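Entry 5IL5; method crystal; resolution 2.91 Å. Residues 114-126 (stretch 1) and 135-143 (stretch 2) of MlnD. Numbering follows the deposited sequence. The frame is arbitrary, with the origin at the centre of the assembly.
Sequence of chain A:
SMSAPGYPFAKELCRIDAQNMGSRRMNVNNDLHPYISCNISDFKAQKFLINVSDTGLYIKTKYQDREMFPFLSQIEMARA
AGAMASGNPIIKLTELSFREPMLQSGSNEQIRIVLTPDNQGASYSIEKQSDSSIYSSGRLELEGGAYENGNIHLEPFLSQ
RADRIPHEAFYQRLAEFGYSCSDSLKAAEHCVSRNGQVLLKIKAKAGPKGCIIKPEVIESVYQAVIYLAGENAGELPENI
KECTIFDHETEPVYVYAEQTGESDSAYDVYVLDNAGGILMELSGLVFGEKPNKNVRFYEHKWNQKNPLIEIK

Stretch 1, residues 114-126: VLTPDNQGASYSI
Stretch 2 (135-143) YSSGRLELE

Stretch 1 of MlnD forms a β-hairpin: strand 114–117 runs into a turn at 118–121 and returns as strand 122–126. Backbone pairs V114/S125 and T116/S123 hold the arms together, and D118 N donates to G121 O at 2.6 Å across the turn. Stretch 2 adds a further antiparallel strand, 136–140, against the returning arm; the two strand axes approach to 4.6 Å, with 157° between their N-to-C directions. Phi/psi values are extended throughout both strands, from -101/121 at I126 to the nearly flat -175/-176 at G138.

The register pairs A122 with L140, S123 with R139, Y124 with G138, S125 with S137 and I126 with S136. Hydrogen-bonded pairs alternate with the closer non-hydrogen-bonded ones: CA–CA is 5.5 Å for Y124/G138 but 4.3 Å for S123/R139. The bonds are L140 N to A122 O (2.9 Å), Y124 N to G138 O (2.9 Å), G138 N to Y124 O (3.2 Å) and I126 N to S136 O (3.0 Å), while A122 N to L140 O is weak at 3.4 Å. At the corner in the chain, Y135 (-82/-48) donates its N to I126 O at 2.8 Å.

A122, Y124 and I126 share one face of the sheet with S136 and L140. Y124 (chi1 72°, p; chi2 81°) lays its ring across G138, whose CA sits over the ring face, 3.7 Å from the centroid, in a CH-π contact. Glycine leaves room for this: an ideal CB on G138 would lie 2.4 Å from Y124 OH, a clash. Y124 CD2 also meets L140 CG at 3.8 Å. L140 (m, t) also reaches the hairpin's first arm, its CD1 lying 3.9 Å from L115 CD2. A122 CB packs 3.9 Å from L142 CD1, and I126 CD1 (chi1 m, chi2 t) approaches S136 OG to 3.6 Å.

On the face carrying S123, S125 and S137, R139 (m, t, p, chi4 75°) curls its guanidinium back to the turn. Its NH1 forms a salt bridge with D118 OD2 at 3.4 Å, including a weak hydrogen bond, with the carboxylate near the guanidinium plane. D118 (chi1 64°, p) also braces the turn through OD1, which accepts from G121 N at 2.7 Å. G121 (175/-117) has little space for a side chain, since an ideal CB would clash with L140 O at 2.7 Å.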

# COMPACT_ATOMS: atom_id res chain seq x y z
N VAL A 114 -9.80 7.93 1.74
CA VAL A 114 -10.41 7.04 0.75
C VAL A 114 -10.54 7.83 -0.54
O VAL A 114 -10.95 8.99 -0.52
CB VAL A 114 -11.78 6.53 1.22
CG1 VAL A 114 -12.40 5.60 0.18
CG2 VAL A 114 -11.65 5.82 2.56
N LEU A 115 -10.17 7.21 -1.66
CA LEU A 115 -10.26 7.83 -2.97
C LEU A 115 -11.11 6.95 -3.89
O LEU A 115 -10.84 5.76 -4.02
CB LEU A 115 -8.88 8.03 -3.59
CG LEU A 115 -7.89 8.81 -2.72
CD1 LEU A 115 -7.01 7.86 -1.92
CD2 LEU A 115 -7.05 9.72 -3.60
N THR A 116 -12.10 7.56 -4.52
CA THR A 116 -13.03 6.80 -5.36
C THR A 116 -13.00 7.35 -6.78
O THR A 116 -13.43 8.50 -7.00
CB THR A 116 -14.46 6.87 -4.80
OG1 THR A 116 -14.45 6.49 -3.42
CG2 THR A 116 -15.34 5.89 -5.56
N PRO A 117 -12.51 6.59 -7.76
CA PRO A 117 -12.54 7.06 -9.15
C PRO A 117 -13.95 7.06 -9.72
O PRO A 117 -14.79 6.25 -9.34
CB PRO A 117 -11.65 6.05 -9.88
CG PRO A 117 -11.77 4.80 -9.06
CD PRO A 117 -11.89 5.26 -7.64
N ASP A 118 -14.20 7.99 -10.63
CA ASP A 118 -15.48 8.04 -11.34
C ASP A 118 -15.26 8.73 -12.68
O ASP A 118 -14.14 9.13 -13.02
CB ASP A 118 -16.55 8.71 -10.47
CG ASP A 118 -16.25 10.16 -10.15
OD1 ASP A 118 -15.47 10.79 -10.88
OD2 ASP A 118 -16.80 10.66 -9.15
N ASN A 119 -16.34 8.87 -13.45
CA ASN A 119 -16.21 9.32 -14.83
C ASN A 119 -15.83 10.79 -14.90
O ASN A 119 -15.02 11.19 -15.74
CB ASN A 119 -17.52 9.07 -15.58
CG ASN A 119 -17.79 7.59 -15.78
OD1 ASN A 119 -17.85 6.82 -14.82
ND2 ASN A 119 -17.96 7.19 -17.04
N GLN A 120 -16.40 11.62 -14.02
CA GLN A 120 -15.96 13.01 -13.93
C GLN A 120 -14.49 13.09 -13.55
O GLN A 120 -13.73 13.86 -14.14
CB GLN A 120 -16.82 13.76 -12.92
CG GLN A 120 -18.20 14.09 -13.40
CD GLN A 120 -18.16 15.02 -14.58
OE1 GLN A 120 -18.00 14.58 -15.72
NE2 GLN A 120 -18.28 16.31 -14.32
N GLY A 121 -14.08 12.28 -12.59
CA GLY A 121 -12.73 12.30 -12.07
C GLY A 121 -12.62 11.35 -10.91
O GLY A 121 -12.81 10.14 -11.06
N ALA A 122 -12.33 11.90 -9.73
CA ALA A 122 -12.26 11.10 -8.52
C ALA A 122 -12.71 11.95 -7.35
O ALA A 122 -12.71 13.19 -7.40
CB ALA A 122 -10.84 10.58 -8.27
N SER A 123 -13.13 11.28 -6.29
CA SER A 123 -13.49 11.91 -5.04
C SER A 123 -12.58 11.37 -3.95
O SER A 123 -11.97 10.31 -4.10
CB SER A 123 -14.96 11.66 -4.67
OG SER A 123 -15.14 10.33 -4.21
N TYR A 124 -12.52 12.10 -2.85
CA TYR A 124 -11.68 11.69 -1.74
C TYR A 124 -12.39 12.00 -0.44
O TYR A 124 -13.11 13.00 -0.34
CB TYR A 124 -10.30 12.36 -1.81
CG TYR A 124 -10.25 13.84 -1.48
CD1 TYR A 124 -10.22 14.27 -0.16
CD2 TYR A 124 -10.21 14.80 -2.49
CE1 TYR A 124 -10.17 15.61 0.14
CE2 TYR A 124 -10.15 16.15 -2.19
CZ TYR A 124 -10.13 16.55 -0.87
OH TYR A 124 -10.08 17.88 -0.55
N SER A 125 -12.19 11.13 0.54
CA SER A 125 -12.71 11.30 1.89
C SER A 125 -11.56 11.10 2.85
O SER A 125 -10.87 10.08 2.78
CB SER A 125 -13.82 10.31 2.21
OG SER A 125 -15.06 10.68 1.64
N ILE A 126 -11.36 12.06 3.73
CA ILE A 126 -10.41 11.93 4.82
C ILE A 126 -11.25 11.61 6.05
O ILE A 126 -12.13 12.38 6.43
CB ILE A 126 -9.58 13.21 5.01
CG1 ILE A 126 -8.84 13.53 3.70
CG2 ILE A 126 -8.61 13.05 6.16
CD1 ILE A 126 -8.06 14.83 3.70
N TYR A 135 -13.62 13.97 8.16
CA TYR A 135 -13.03 15.26 8.50
C TYR A 135 -13.22 16.28 7.38
O TYR A 135 -13.64 17.42 7.63
CB TYR A 135 -11.54 15.11 8.81
CG TYR A 135 -11.20 14.39 10.10
CD1 TYR A 135 -11.44 14.99 11.33
CD2 TYR A 135 -10.61 13.14 10.09
CE1 TYR A 135 -11.12 14.34 12.51
CE2 TYR A 135 -10.29 12.49 11.26
CZ TYR A 135 -10.55 13.10 12.47
OH TYR A 135 -10.23 12.46 13.64
N SER A 136 -12.92 15.89 6.14
CA SER A 136 -13.08 16.74 4.97
C SER A 136 -13.22 15.85 3.74
O SER A 136 -12.85 14.68 3.76
CB SER A 136 -11.90 17.71 4.80
OG SER A 136 -10.84 17.10 4.09
N SER A 137 -13.79 16.43 2.68
CA SER A 137 -14.00 15.70 1.44
C SER A 137 -13.79 16.65 0.28
O SER A 137 -13.84 17.87 0.43
CB SER A 137 -15.40 15.08 1.36
OG SER A 137 -16.42 16.04 1.55
N GLY A 138 -13.56 16.08 -0.90
CA GLY A 138 -13.36 16.89 -2.07
C GLY A 138 -13.23 16.04 -3.32
O GLY A 138 -13.41 14.82 -3.29
N ARG A 139 -12.95 16.72 -4.42
CA ARG A 139 -12.79 16.11 -5.72
C ARG A 139 -11.39 16.39 -6.26
O ARG A 139 -10.71 17.34 -5.86
CB ARG A 139 -13.83 16.64 -6.70
CG ARG A 139 -15.21 16.11 -6.42
CD ARG A 139 -16.16 16.57 -7.48
NE ARG A 139 -15.69 16.18 -8.81
CZ ARG A 139 -15.73 14.95 -9.30
NH1 ARG A 139 -16.25 13.96 -8.60
NH2 ARG A 139 -15.26 14.72 -10.52
N LEU A 140 -10.98 15.54 -7.20
CA LEU A 140 -9.68 15.62 -7.83
C LEU A 140 -9.86 15.66 -9.33
O LEU A 140 -10.61 14.86 -9.89
CB LEU A 140 -8.80 14.44 -7.43
CG LEU A 140 -8.69 14.22 -5.92
CD1 LEU A 140 -8.30 12.79 -5.60
CD2 LEU A 140 -7.69 15.20 -5.35
N GLU A 141 -9.20 16.62 -9.98
CA GLU A 141 -9.15 16.64 -11.43
C GLU A 141 -8.05 15.69 -11.87
O GLU A 141 -6.89 15.84 -11.47
CB GLU A 141 -8.89 18.05 -11.94
CG GLU A 141 -8.50 18.08 -13.40
CD GLU A 141 -9.02 19.31 -14.13
OE1 GLU A 141 -9.49 20.26 -13.46
OE2 GLU A 141 -8.95 19.31 -15.38
N LEU A 142 -8.40 14.71 -12.70
CA LEU A 142 -7.44 13.72 -13.17
C LEU A 142 -6.97 13.94 -14.59
O LEU A 142 -5.90 13.45 -14.95
CB LEU A 142 -8.03 12.31 -13.03
CG LEU A 142 -8.43 11.90 -11.62
CD1 LEU A 142 -8.76 10.42 -11.58
CD2 LEU A 142 -7.33 12.25 -10.62
N GLU A 143 -7.73 14.66 -15.40
CA GLU A 143 -7.29 14.99 -16.75
C GLU A 143 -6.48 16.27 -16.63
O GLU A 143 -7.01 17.38 -16.64
CB GLU A 143 -8.48 15.13 -17.69
CG GLU A 143 -9.46 13.95 -17.63
CD GLU A 143 -8.96 12.72 -18.37
OE1 GLU A 143 -9.40 12.48 -19.51
OE2 GLU A 143 -8.11 12.00 -17.81